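Local coordinates for protein mosquitocidal toxin (Lysinibacillus sphaericus, PDB 2VSE) that is toxic to mosquitoes, probably by ADP-ribosylating target proteins through an enzyme domain that is joined to ricin-B-like lectin domains, at residues R193-P198 with V218-N223; I201-L206 with L407-N412; S210-I215 with L259-S264; N270-I275 with T411-V416; L462-I467 with Y498-R503. All coordinates share one frame; numbering follows the deposited sequence.

Contact 1 of 5, residues R193-P198 with V218-N223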
# COMPACT_ATOMS: atom_id res chain seq x y z
N ARG A 193 -10.53 19.76 17.95
CA ARG A 193 -9.08 19.57 17.82
C ARG A 193 -8.66 19.44 16.36
O ARG A 193 -9.41 18.91 15.53
CB ARG A 193 -8.64 18.31 18.58
CG ARG A 193 -7.15 18.24 18.87
CD ARG A 193 -6.81 17.18 19.91
NE ARG A 193 -7.19 17.57 21.27
CZ ARG A 193 -8.03 16.89 22.04
NH1 ARG A 193 -8.59 15.76 21.60
NH2 ARG A 193 -8.32 17.33 23.26
N ILE A 194 -7.47 19.94 16.04
CA ILE A 194 -6.86 19.71 14.75
C ILE A 194 -5.57 18.93 14.97
O ILE A 194 -4.63 19.43 15.60
CB ILE A 194 -6.58 21.01 13.98
CG1 ILE A 194 -7.88 21.79 13.75
CG2 ILE A 194 -5.90 20.71 12.64
CD1 ILE A 194 -7.67 23.21 13.26
N TRP A 195 -5.55 17.69 14.49
CA TRP A 195 -4.42 16.80 14.67
C TRP A 195 -3.50 16.96 13.49
O TRP A 195 -3.95 17.02 12.36
CB TRP A 195 -4.89 15.36 14.73
CG TRP A 195 -5.61 15.00 15.96
CD1 TRP A 195 -6.96 14.99 16.14
CD2 TRP A 195 -5.03 14.59 17.20
NE1 TRP A 195 -7.26 14.58 17.42
CE2 TRP A 195 -6.09 14.34 18.10
CE3 TRP A 195 -3.71 14.40 17.65
CZ2 TRP A 195 -5.89 13.91 19.41
CZ3 TRP A 195 -3.51 13.98 18.97
CH2 TRP A 195 -4.59 13.73 19.83
N ILE A 196 -2.20 17.02 13.76
CA ILE A 196 -1.20 17.11 12.71
C ILE A 196 -0.25 15.92 12.83
O ILE A 196 0.16 15.57 13.95
CB ILE A 196 -0.41 18.45 12.75
CG1 ILE A 196 -1.39 19.64 12.84
CG2 ILE A 196 0.50 18.60 11.54
CD1 ILE A 196 -0.73 20.97 13.10
N ASN A 197 0.06 15.31 11.68
CA ASN A 197 0.84 14.09 11.57
C ASN A 197 2.30 14.38 11.20
O ASN A 197 2.59 14.68 10.05
CB ASN A 197 0.22 13.19 10.50
CG ASN A 197 0.98 11.89 10.31
OD1 ASN A 197 1.79 11.49 11.14
ND2 ASN A 197 0.69 11.20 9.21
N PRO A 198 3.22 14.28 12.18
CA PRO A 198 4.64 14.51 11.92
C PRO A 198 5.20 13.71 10.76
O PRO A 198 6.12 14.17 10.08
CB PRO A 198 5.30 14.07 13.24
CG PRO A 198 4.27 14.38 14.25
CD PRO A 198 2.98 13.97 13.60
N VAL A 218 -2.61 19.93 17.56
CA VAL A 218 -1.64 19.07 18.24
C VAL A 218 -0.93 18.08 17.34
O VAL A 218 -1.54 17.46 16.48
CB VAL A 218 -2.18 18.42 19.58
CG1 VAL A 218 -3.67 18.66 19.80
CG2 VAL A 218 -1.82 16.93 19.69
N PHE A 219 0.39 18.00 17.53
CA PHE A 219 1.24 17.05 16.84
C PHE A 219 1.06 15.67 17.46
O PHE A 219 1.36 15.44 18.63
CB PHE A 219 2.71 17.51 16.91
CG PHE A 219 3.02 18.68 16.02
CD1 PHE A 219 3.01 18.54 14.64
CD2 PHE A 219 3.32 19.92 16.56
CE1 PHE A 219 3.31 19.61 13.81
CE2 PHE A 219 3.61 21.00 15.74
CZ PHE A 219 3.60 20.85 14.37
N TRP A 220 0.54 14.76 16.65
CA TRP A 220 0.24 13.40 17.07
C TRP A 220 1.49 12.54 17.29
O TRP A 220 2.49 12.68 16.59
CB TRP A 220 -0.65 12.76 16.00
CG TRP A 220 -1.02 11.34 16.25
CD1 TRP A 220 -2.09 10.89 16.96
CD2 TRP A 220 -0.34 10.18 15.77
NE1 TRP A 220 -2.12 9.52 16.97
CE2 TRP A 220 -1.06 9.06 16.24
CE3 TRP A 220 0.81 9.98 15.00
CZ2 TRP A 220 -0.65 7.74 15.97
CZ3 TRP A 220 1.21 8.67 14.72
CH2 TRP A 220 0.47 7.57 15.21
N HIS A 221 1.41 11.66 18.29
CA HIS A 221 2.37 10.57 18.43
C HIS A 221 1.58 9.30 18.75
O HIS A 221 0.40 9.40 19.12
CB HIS A 221 3.43 10.88 19.50
CG HIS A 221 2.88 11.29 20.83
ND1 HIS A 221 2.30 10.40 21.70
CD2 HIS A 221 2.86 12.49 21.46
CE1 HIS A 221 1.93 11.03 22.80
NE2 HIS A 221 2.25 12.31 22.67
N GLU A 222 2.20 8.13 18.61
CA GLU A 222 1.48 6.87 18.85
C GLU A 222 1.01 6.76 20.30
O GLU A 222 1.71 7.20 21.22
CB GLU A 222 2.31 5.64 18.43
CG GLU A 222 3.59 5.40 19.22
CD GLU A 222 4.02 3.93 19.24
OE1 GLU A 222 3.72 3.18 18.26
OE2 GLU A 222 4.67 3.53 20.23
N ASN A 223 -0.18 6.18 20.48
CA ASN A 223 -0.82 6.06 21.80
C ASN A 223 -1.00 7.41 22.53
O ASN A 223 -0.89 7.48 23.75
CB ASN A 223 -0.08 5.03 22.70
CG ASN A 223 -0.10 3.61 22.12
OD1 ASN A 223 0.95 2.99 21.94
ND2 ASN A 223 -1.30 3.10 21.82
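W195 and V218 are paired across two parallel strands, and W195 touches both V218 and W220. CB leaves the strand with CG beside the backbone N (chi1 -71°), and this brings the six-membered ring alongside V218. CE3 then lies 3.8 Å from W220 CB. CZ3 goes further, coming 3.5 Å from V218 CG2 while also approaching W220 CD1. The five-membered ring of W220 turns its edge to the face of W195 in an offset edge-to-face pair, with the planes 75° apart. R193 CD sits over the rim of one W195 face within its own strand and at the same time meets V218 CG1 at 3.5 Å. On the five-membered ring, W195 NE1 is hydrogen-bonded to E185 OE1. The backbone fixes the register through three bonds: V218 N to I194 O, I196 N to V218 O, and the nearly linear W220 N to I196 O (2.8 Å). On the face that carries I196 and F219, I196 CG2 meets F219 CE1 at 3.8 Å. Beyond the strand, P198 CD sits 3.3 Å from W220 O. The evidence defines parallel pairing of strand 217-219 with strand 190-196 at the margin of the mixed sheet of the Scabin-like, ADP-ribosyltransferase-type domain.

Contact 2 of 5, residues I201-L206 with L407-N412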
# COMPACT_ATOMS: atom_id res chain seq x y z
N ILE A 201 4.42 13.15 4.41
CA ILE A 201 5.50 13.06 3.44
C ILE A 201 6.34 14.33 3.26
O ILE A 201 7.52 14.23 2.90
CB ILE A 201 4.97 12.56 2.06
CG1 ILE A 201 6.09 11.91 1.26
CG2 ILE A 201 4.29 13.70 1.28
CD1 ILE A 201 6.49 10.57 1.74
N ASN A 202 5.74 15.50 3.48
CA ASN A 202 6.48 16.77 3.46
C ASN A 202 6.39 17.46 4.83
O ASN A 202 5.50 18.27 5.06
CB ASN A 202 5.99 17.70 2.34
CG ASN A 202 6.94 18.89 2.09
OD1 ASN A 202 7.65 19.36 2.98
ND2 ASN A 202 6.93 19.38 0.86
N PRO A 203 7.32 17.13 5.74
CA PRO A 203 7.31 17.65 7.11
C PRO A 203 7.63 19.14 7.23
O PRO A 203 7.73 19.66 8.34
CB PRO A 203 8.40 16.83 7.80
CG PRO A 203 9.38 16.56 6.70
CD PRO A 203 8.48 16.24 5.52
N SER A 204 7.82 19.82 6.10
CA SER A 204 8.02 21.28 6.14
C SER A 204 6.75 22.08 5.74
O SER A 204 6.78 23.30 5.69
CB SER A 204 9.23 21.69 5.30
OG SER A 204 8.89 21.80 3.94
N THR A 205 5.65 21.38 5.48
CA THR A 205 4.37 22.03 5.16
C THR A 205 3.36 21.84 6.29
O THR A 205 2.17 22.15 6.13
CB THR A 205 3.75 21.50 3.84
OG1 THR A 205 3.46 20.11 3.98
CG2 THR A 205 4.67 21.75 2.64
N LEU A 206 3.82 21.35 7.44
CA LEU A 206 2.93 21.05 8.55
C LEU A 206 2.32 22.30 9.16
O LEU A 206 1.27 22.24 9.81
CB LEU A 206 3.63 20.21 9.61
CG LEU A 206 4.10 18.81 9.20
CD1 LEU A 206 4.28 17.97 10.44
CD2 LEU A 206 3.14 18.10 8.24
N LEU A 407 14.18 26.73 5.89
CA LEU A 407 13.08 25.78 6.06
C LEU A 407 12.94 25.43 7.54
O LEU A 407 13.93 25.18 8.23
CB LEU A 407 13.34 24.51 5.26
CG LEU A 407 13.33 24.55 3.73
CD1 LEU A 407 13.97 23.30 3.18
CD2 LEU A 407 11.92 24.68 3.18
N ILE A 408 11.70 25.44 8.02
CA ILE A 408 11.41 25.01 9.38
C ILE A 408 10.75 23.64 9.27
O ILE A 408 9.56 23.54 8.95
CB ILE A 408 10.49 26.00 10.11
CG1 ILE A 408 11.15 27.39 10.15
CG2 ILE A 408 10.19 25.51 11.54
CD1 ILE A 408 10.27 28.49 10.66
N GLU A 409 11.53 22.60 9.53
CA GLU A 409 11.09 21.22 9.31
C GLU A 409 10.76 20.51 10.62
O GLU A 409 11.57 20.47 11.53
CB GLU A 409 12.15 20.43 8.52
CG GLU A 409 11.71 19.02 8.20
CD GLU A 409 12.76 18.18 7.48
OE1 GLU A 409 13.34 18.65 6.46
OE2 GLU A 409 12.98 17.03 7.91
N LYS A 410 9.55 19.94 10.68
CA LYS A 410 9.10 19.18 11.84
C LYS A 410 9.91 17.90 11.99
O LYS A 410 10.06 17.15 11.03
CB LYS A 410 7.61 18.85 11.72
CG LYS A 410 7.07 17.95 12.84
CD LYS A 410 7.05 18.68 14.20
CE LYS A 410 6.89 17.71 15.37
NZ LYS A 410 8.21 17.30 15.97
N THR A 411 10.44 17.64 13.18
CA THR A 411 11.18 16.41 13.39
C THR A 411 10.18 15.29 13.47
O THR A 411 9.07 15.47 13.98
CB THR A 411 12.05 16.43 14.66
OG1 THR A 411 11.24 16.78 15.80
CG2 THR A 411 13.21 17.41 14.51
N ASN A 412 10.57 14.13 12.94
CA ASN A 412 9.70 12.98 12.81
C ASN A 412 10.51 11.70 12.87
O ASN A 412 11.47 11.53 12.12
CB ASN A 412 8.90 13.09 11.51
CG ASN A 412 8.28 11.79 11.10
OD1 ASN A 412 7.54 11.17 11.86
ND2 ASN A 412 8.55 11.37 9.87
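P203 meets K410 and E409 where a tight turn of the 201-206 loop is pressed against a strand. The close-fitting part is centred on the hydrogen bond from K410 N to P203 O, 3.0 Å long, in which the donor stands 36° out of the carbonyl plane. Next to it L206 CD1 rests on the aliphatic root of K410, 3.7 Å from K410 CB and equally near its CG. The lysine then bends away at chi2 (69°), and NZ bonds to T411 O and to E272 O. The P203 ring runs beside E409, CG to CG at 3.7 Å, while E409 OE1 forms a salt bridge with K276. Contacts are looser toward L407: S204 OG comes only to 4.2 Å from L407 CD2, and S204 CB merely approaches I408 O. Here the S204 hydroxyl turns to its own turn instead: N202 OD1 accepts from both S204 N and S204 OG (2.9 Å), and N202 O from both T205 N and T205 OG1. The arrangement is a type I beta turn, N202 to T205, reinforced by an Asx turn and docked on strand 406-410, an outermost strand of a four-stranded sheet in a ricin-B-type lectin domain.

Contact 3 of 5, residues S210-I215 with L259-S264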
# COMPACT_ATOMS: atom_id res chain seq x y z
N SER A 210 -4.48 24.68 8.24
CA SER A 210 -5.34 25.74 8.74
C SER A 210 -6.67 25.17 9.23
O SER A 210 -7.06 24.05 8.90
CB SER A 210 -5.59 26.78 7.64
OG SER A 210 -5.93 26.12 6.41
N GLY A 211 -7.36 25.97 10.03
CA GLY A 211 -8.68 25.61 10.54
C GLY A 211 -9.23 26.79 11.30
O GLY A 211 -8.67 27.89 11.21
N PRO A 212 -10.31 26.58 12.06
CA PRO A 212 -10.88 27.72 12.78
C PRO A 212 -9.98 28.18 13.92
O PRO A 212 -9.25 27.38 14.52
CB PRO A 212 -12.21 27.18 13.32
CG PRO A 212 -12.43 25.87 12.59
CD PRO A 212 -11.07 25.35 12.32
N SER A 213 -10.04 29.48 14.18
CA SER A 213 -9.37 30.14 15.30
C SER A 213 -9.78 29.52 16.63
O SER A 213 -10.86 28.93 16.74
CB SER A 213 -9.77 31.61 15.30
OG SER A 213 -11.14 31.74 14.92
N ASN A 214 -8.91 29.67 17.63
CA ASN A 214 -9.23 29.28 19.01
C ASN A 214 -9.59 27.79 19.12
O ASN A 214 -10.36 27.38 20.00
CB ASN A 214 -10.34 30.19 19.58
CG ASN A 214 -10.23 30.39 21.09
OD1 ASN A 214 -10.06 31.52 21.58
ND2 ASN A 214 -10.35 29.30 21.84
N ILE A 215 -9.05 27.00 18.20
CA ILE A 215 -9.08 25.55 18.29
C ILE A 215 -7.64 25.06 18.21
O ILE A 215 -6.91 25.37 17.26
CB ILE A 215 -9.93 24.91 17.19
CG1 ILE A 215 -11.40 25.32 17.37
CG2 ILE A 215 -9.79 23.39 17.24
CD1 ILE A 215 -12.29 24.90 16.24
N LEU A 259 -18.57 29.29 2.88
CA LEU A 259 -17.18 29.44 3.25
C LEU A 259 -16.96 28.76 4.59
O LEU A 259 -17.77 28.88 5.51
CB LEU A 259 -16.81 30.93 3.35
CG LEU A 259 -17.00 31.79 2.09
CD1 LEU A 259 -17.19 33.26 2.45
CD2 LEU A 259 -15.86 31.60 1.09
N LEU A 260 -15.86 28.02 4.70
CA LEU A 260 -15.48 27.39 5.94
C LEU A 260 -14.59 28.32 6.73
O LEU A 260 -13.82 29.09 6.15
CB LEU A 260 -14.75 26.08 5.67
CG LEU A 260 -15.50 24.75 5.87
CD1 LEU A 260 -16.84 24.72 5.15
CD2 LEU A 260 -14.62 23.59 5.44
N ASN A 261 -14.71 28.25 8.05
CA ASN A 261 -13.88 29.03 8.96
C ASN A 261 -12.45 28.48 8.99
O ASN A 261 -12.22 27.37 9.48
CB ASN A 261 -14.50 28.99 10.36
CG ASN A 261 -13.83 29.95 11.32
OD1 ASN A 261 -12.80 30.54 11.02
ND2 ASN A 261 -14.43 30.11 12.49
N ASN A 262 -11.51 29.26 8.46
CA ASN A 262 -10.14 28.79 8.24
C ASN A 262 -9.06 29.87 8.46
O ASN A 262 -9.31 30.90 9.10
CB ASN A 262 -10.00 28.20 6.81
CG ASN A 262 -10.23 26.68 6.75
OD1 ASN A 262 -10.80 26.06 7.65
ND2 ASN A 262 -9.78 26.08 5.66
N ASN A 263 -7.86 29.59 7.95
CA ASN A 263 -6.73 30.53 7.89
C ASN A 263 -6.61 31.41 9.14
O ASN A 263 -6.62 32.66 9.08
CB ASN A 263 -6.81 31.38 6.60
CG ASN A 263 -7.09 30.54 5.33
OD1 ASN A 263 -7.73 31.02 4.39
ND2 ASN A 263 -6.61 29.28 5.32
N SER A 264 -6.51 30.75 10.30
CA SER A 264 -6.69 31.46 11.57
C SER A 264 -5.47 31.49 12.47
O SER A 264 -5.53 31.92 13.63
CB SER A 264 -7.93 30.95 12.31
OG SER A 264 -9.03 31.83 12.12
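The backbones of S210-S213 and N261-S264 run at 91° to each other, and their CA atoms are nearest at G211 and N262, 4.2 Å apart. G211 is almost fully extended there, and its carbonyl oxygen receives a CA-H...O contact from N262 CA at 3.4 Å, with an angle of 135° at the hydrogen. No clear conventional hydrogen bond links the segments; most of the touching is van der Waals. The P212 ring lies by N261: P212 CG is 3.5 Å from N261 O, and P212 CB touches the side-chain amide at CG and ND2. That amide reaches the proline because N261 CG is anti to the backbone N (chi1 -171°). S264 comes from the other end of its segment, with CB 3.3 Å from G211 O and packed against the S213 backbone N. S264 OG meets S213 CB at 3.3 Å, but its hydrogen bond is made at home, to N262 O (3.2 Å), with the donor above that carbonyl plane. At the remaining corner, S210 CB approaches N263 ND2 at 3.6 Å. Both segments are loops at the protein surface. P212 packs on I191 and I194 of strand 190-196, and S210 O accepts a bond from Y184 OH of strand 180-187; the second segment is held through L260, which shares a backbone hydrogen bond with E125 of strand 125-126.

Contact 4 of 5, residues N270-I275 with T411-V416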
# COMPACT_ATOMS: atom_id res chain seq x y z
N ASN A 270 4.02 25.28 18.41
CA ASN A 270 5.05 24.93 19.40
C ASN A 270 5.46 23.46 19.28
O ASN A 270 4.66 22.58 19.59
CB ASN A 270 4.58 25.17 20.84
CG ASN A 270 4.28 26.62 21.14
OD1 ASN A 270 4.51 27.51 20.32
ND2 ASN A 270 3.76 26.87 22.34
N SER A 271 6.69 23.21 18.83
CA SER A 271 7.22 21.85 18.79
C SER A 271 8.70 21.78 18.48
O SER A 271 9.38 22.80 18.43
CB SER A 271 6.45 20.99 17.77
OG SER A 271 6.52 19.63 18.14
N GLU A 272 9.20 20.57 18.29
CA GLU A 272 10.59 20.35 17.93
C GLU A 272 10.77 20.42 16.42
O GLU A 272 10.07 19.73 15.67
CB GLU A 272 11.06 19.01 18.45
CG GLU A 272 12.53 18.76 18.23
CD GLU A 272 12.94 17.41 18.73
OE1 GLU A 272 12.44 16.40 18.18
OE2 GLU A 272 13.75 17.36 19.66
N TYR A 273 11.71 21.25 15.99
CA TYR A 273 11.99 21.46 14.58
C TYR A 273 13.48 21.42 14.32
O TYR A 273 14.29 21.56 15.24
CB TYR A 273 11.48 22.83 14.14
CG TYR A 273 9.98 23.01 14.22
CD1 TYR A 273 9.14 22.62 13.16
CD2 TYR A 273 9.39 23.60 15.33
CE1 TYR A 273 7.78 22.80 13.22
CE2 TYR A 273 8.01 23.78 15.40
CZ TYR A 273 7.21 23.38 14.34
OH TYR A 273 5.84 23.55 14.40
N GLN A 274 13.83 21.24 13.05
CA GLN A 274 15.16 21.58 12.56
C GLN A 274 15.06 22.79 11.63
O GLN A 274 14.06 22.95 10.92
CB GLN A 274 15.82 20.42 11.84
CG GLN A 274 16.26 19.32 12.74
CD GLN A 274 17.29 18.45 12.08
OE1 GLN A 274 16.97 17.67 11.17
NE2 GLN A 274 18.54 18.58 12.51
N ILE A 275 16.08 23.64 11.66
CA ILE A 275 16.12 24.82 10.79
C ILE A 275 17.21 24.64 9.73
O ILE A 275 18.40 24.55 10.05
CB ILE A 275 16.29 26.12 11.62
CG1 ILE A 275 15.26 26.16 12.75
CG2 ILE A 275 16.11 27.33 10.74
CD1 ILE A 275 15.58 27.13 13.88
N THR A 411 10.44 17.64 13.18
CA THR A 411 11.18 16.41 13.39
C THR A 411 10.18 15.29 13.47
O THR A 411 9.07 15.47 13.98
CB THR A 411 12.05 16.43 14.66
OG1 THR A 411 11.24 16.78 15.80
CG2 THR A 411 13.21 17.41 14.51
N ASN A 412 10.57 14.13 12.94
CA ASN A 412 9.70 12.98 12.81
C ASN A 412 10.51 11.70 12.87
O ASN A 412 11.47 11.53 12.12
CB ASN A 412 8.90 13.09 11.51
CG ASN A 412 8.28 11.79 11.10
OD1 ASN A 412 7.54 11.17 11.86
ND2 ASN A 412 8.55 11.37 9.87
N TYR A 413 10.12 10.78 13.75
CA TYR A 413 10.94 9.61 14.05
C TYR A 413 10.27 8.28 13.71
O TYR A 413 10.93 7.35 13.26
CB TYR A 413 11.37 9.62 15.52
CG TYR A 413 12.06 10.90 15.89
CD1 TYR A 413 13.40 11.12 15.53
CD2 TYR A 413 11.38 11.92 16.57
CE1 TYR A 413 14.03 12.29 15.84
CE2 TYR A 413 12.02 13.10 16.88
CZ TYR A 413 13.34 13.28 16.52
OH TYR A 413 13.98 14.45 16.84
N GLN A 414 8.96 8.20 13.95
CA GLN A 414 8.26 6.96 13.70
C GLN A 414 7.86 6.88 12.24
O GLN A 414 6.72 7.13 11.83
CB GLN A 414 7.07 6.77 14.63
CG GLN A 414 6.66 5.34 14.68
CD GLN A 414 5.49 5.10 15.56
OE1 GLN A 414 4.73 6.02 15.89
NE2 GLN A 414 5.32 3.85 15.96
N THR A 415 8.85 6.50 11.46
CA THR A 415 8.86 6.65 10.04
C THR A 415 8.30 5.38 9.35
O THR A 415 7.70 5.45 8.27
CB THR A 415 10.32 6.96 9.66
OG1 THR A 415 10.37 7.97 8.65
CG2 THR A 415 11.05 5.74 9.27
N VAL A 416 8.49 4.22 9.98
CA VAL A 416 7.90 2.98 9.50
C VAL A 416 7.10 2.26 10.59
O VAL A 416 7.44 2.28 11.77
CB VAL A 416 8.96 2.01 8.81
CG1 VAL A 416 9.84 2.77 7.81
CG2 VAL A 416 9.83 1.29 9.82
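The Y413 ring and the E272 carboxylate meet with their planes 70° apart: E272 OE1 lies at the edge of the ring, near its plane, and Y413 OH stands above the carboxylate, 47° out of its plane. This joins the opening strand of a ricin-B-type beta-trefoil, 271-277, to the linker running on toward strand 419-425 of the next lectin domain. OE1 is gripped twice. Y413 OH donates to it at 2.8 Å, and T411 OG1 donates at 2.7 Å along the anti lone pair, away from OE2. The glutamate extends to this point with CG anti to its own N, whereas T411 carries OG1 between its backbone N and carbonyl carbon (chi1 54°), facing the acid. Two donors on one buried carboxylate oxygen would be expected to stabilise its negative charge; K308 NZ, bonded to Y413 OH, would add to the effect. A longer but nearly linear backbone bond runs from T411 N to E272 O at 3.3 Å. The Q274 amide bonds to N301 and Q307; nearer the backbone, Q274 CG meets T411 CG2 at 4.0 Å, the two side chains crossing at about a right angle.

Contact 5 of 5, residues L462-I467 with Y498-R503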
# COMPACT_ATOMS: atom_id res chain seq x y z
N LEU A 462 13.09 6.25 23.04
CA LEU A 462 14.27 6.54 22.26
C LEU A 462 13.97 7.18 20.91
O LEU A 462 14.84 7.79 20.31
CB LEU A 462 15.04 5.24 22.05
CG LEU A 462 16.34 5.02 22.82
CD1 LEU A 462 16.27 5.43 24.29
CD2 LEU A 462 16.77 3.56 22.66
N LYS A 463 12.73 7.04 20.44
CA LYS A 463 12.31 7.46 19.10
C LYS A 463 13.19 6.80 18.06
O LYS A 463 13.50 7.43 17.04
CB LYS A 463 12.39 8.98 18.91
CG LYS A 463 12.02 9.84 20.08
CD LYS A 463 10.55 10.11 20.17
CE LYS A 463 10.29 11.03 21.34
NZ LYS A 463 8.84 11.17 21.58
N ALA A 464 13.59 5.55 18.31
CA ALA A 464 14.46 4.81 17.39
C ALA A 464 14.04 3.35 17.31
O ALA A 464 13.20 2.89 18.09
CB ALA A 464 15.89 4.93 17.81
N TYR A 465 14.64 2.61 16.37
CA TYR A 465 14.19 1.25 16.09
C TYR A 465 15.21 0.20 16.46
O TYR A 465 16.41 0.37 16.20
CB TYR A 465 13.89 1.08 14.61
CG TYR A 465 12.66 1.81 14.12
CD1 TYR A 465 11.45 1.14 13.95
CD2 TYR A 465 12.71 3.18 13.82
CE1 TYR A 465 10.32 1.80 13.49
CE2 TYR A 465 11.58 3.84 13.36
CZ TYR A 465 10.39 3.15 13.20
OH TYR A 465 9.28 3.81 12.73
N LYS A 466 14.74 -0.89 17.07
CA LYS A 466 15.54 -2.11 17.10
C LYS A 466 15.23 -2.91 15.82
O LYS A 466 14.06 -3.06 15.43
CB LYS A 466 15.28 -2.93 18.36
CG LYS A 466 16.50 -3.72 18.81
CD LYS A 466 16.40 -4.16 20.27
CE LYS A 466 17.74 -4.64 20.80
NZ LYS A 466 17.61 -5.59 21.96
N ILE A 467 16.28 -3.37 15.16
CA ILE A 467 16.17 -4.17 13.93
C ILE A 467 16.58 -5.60 14.26
O ILE A 467 17.76 -5.93 14.33
CB ILE A 467 17.03 -3.60 12.80
CG1 ILE A 467 16.67 -2.13 12.54
CG2 ILE A 467 16.84 -4.42 11.53
CD1 ILE A 467 17.66 -1.38 11.69
N TYR A 498 20.09 0.59 18.65
CA TYR A 498 18.90 1.24 18.12
C TYR A 498 19.25 2.16 16.95
O TYR A 498 20.33 2.72 16.90
CB TYR A 498 18.17 2.02 19.21
CG TYR A 498 17.40 1.13 20.15
CD1 TYR A 498 16.04 0.89 19.95
CD2 TYR A 498 18.03 0.54 21.24
CE1 TYR A 498 15.33 0.06 20.82
CE2 TYR A 498 17.34 -0.28 22.11
CZ TYR A 498 15.99 -0.52 21.88
OH TYR A 498 15.31 -1.34 22.76
N TRP A 499 18.30 2.31 16.03
CA TRP A 499 18.57 2.98 14.77
C TRP A 499 17.48 3.99 14.44
O TRP A 499 16.28 3.71 14.56
CB TRP A 499 18.71 1.97 13.62
CG TRP A 499 19.83 0.99 13.86
CD1 TRP A 499 19.76 -0.18 14.54
CD2 TRP A 499 21.19 1.13 13.44
NE1 TRP A 499 20.98 -0.78 14.57
CE2 TRP A 499 21.88 -0.01 13.90
CE3 TRP A 499 21.90 2.10 12.71
CZ2 TRP A 499 23.24 -0.22 13.66
CZ3 TRP A 499 23.25 1.90 12.48
CH2 TRP A 499 23.91 0.75 12.96
N LEU A 500 17.94 5.17 14.02
CA LEU A 500 17.08 6.25 13.61
C LEU A 500 16.89 6.05 12.12
O LEU A 500 17.86 6.01 11.36
CB LEU A 500 17.77 7.59 13.88
CG LEU A 500 17.95 8.00 15.35
CD1 LEU A 500 19.02 9.07 15.49
CD2 LEU A 500 16.63 8.44 15.98
N ILE A 501 15.62 5.88 11.72
CA ILE A 501 15.28 5.59 10.35
C ILE A 501 14.66 6.84 9.71
O ILE A 501 13.55 7.23 10.04
CB ILE A 501 14.36 4.36 10.24
CG1 ILE A 501 15.06 3.11 10.81
CG2 ILE A 501 14.00 4.10 8.80
CD1 ILE A 501 14.21 1.83 10.86
N GLU A 502 15.40 7.46 8.81
CA GLU A 502 15.00 8.73 8.24
C GLU A 502 14.64 8.50 6.78
O GLU A 502 15.38 7.83 6.05
CB GLU A 502 16.15 9.74 8.34
CG GLU A 502 16.82 9.76 9.72
CD GLU A 502 18.14 10.51 9.76
OE1 GLU A 502 18.84 10.60 8.73
OE2 GLU A 502 18.49 11.01 10.84
N ARG A 503 13.49 9.04 6.38
CA ARG A 503 12.97 8.85 5.04
C ARG A 503 13.50 9.94 4.12
O ARG A 503 13.34 11.12 4.40
CB ARG A 503 11.44 8.87 5.06
CG ARG A 503 10.77 8.56 3.72
CD ARG A 503 9.26 8.37 3.85
NE ARG A 503 8.59 9.56 4.37
CZ ARG A 503 7.86 9.61 5.48
NH1 ARG A 503 7.67 8.52 6.22
NH2 ARG A 503 7.32 10.75 5.86
O HOH W 1 13.77 7.04 13.70
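L462 places CD2 over one face of the Y498 ring, 3.6 Å from its centroid and 17° off the ring normal, a CH-pi contact displaced toward the CG side of the ring. K463 turns its side chain away, but its carbonyl O meets L500 CD2 at 3.5 Å and accepts a weak bond from a water that in turn accepts a hydrogen bond from I501 N. With A464 it forms a G1 beta bulge opposite N459. The A464 methyl lies against W499 O and Y498 CB. Y465 and W499 form an antiparallel hydrogen-bonded pair: Y465 N donates to W499 O and W499 N to Y465 O, both at 2.7 Å, the second more bent (142°). This is the pairing of strands 464-469 and 498-503 within the second ricin-B-type beta-trefoil. The Y465 ring receives I501 CD1 over one face, 3.9 Å from its centroid, has W499 O at its edge, and reaches V416 O through its hydroxyl. K466 takes the Y498 face opposite L462: CG lies above the ring, CD comes 3.9 Å from Y498 OH, and NZ bonds to G492 O and forms a salt bridge with D493, whose carboxylate is also hydrogen-bonded to Y498 OH. I467 extends CD1 to W499 CD1 at 3.7 Å, meeting the indole obliquely, while W499 NE1 bonds to L477 O.

From the N terminus, contact 1 comes first, closing the short 199-217 loop at the margin of the enzyme domain's sheet. The two segments 201-206 and 210-215 leave from inside that loop, so contacts 2 and 3 both cross contact 1. Contact 3 is nested within the 200-residue loop closed by contact 2, which takes in the rest of the chain before the first lectin domain and most of that domain. Contact 4 opens at 270-275 and ends on the same stretch as contact 2, sharing T411 and N412; their strands are sheet neighbours. Contact 5 follows in series in the second lectin domain and meets contact 4 through V416 O and Y465 OH. Enzyme domain, first trefoil, linker and second trefoil are thus tied together.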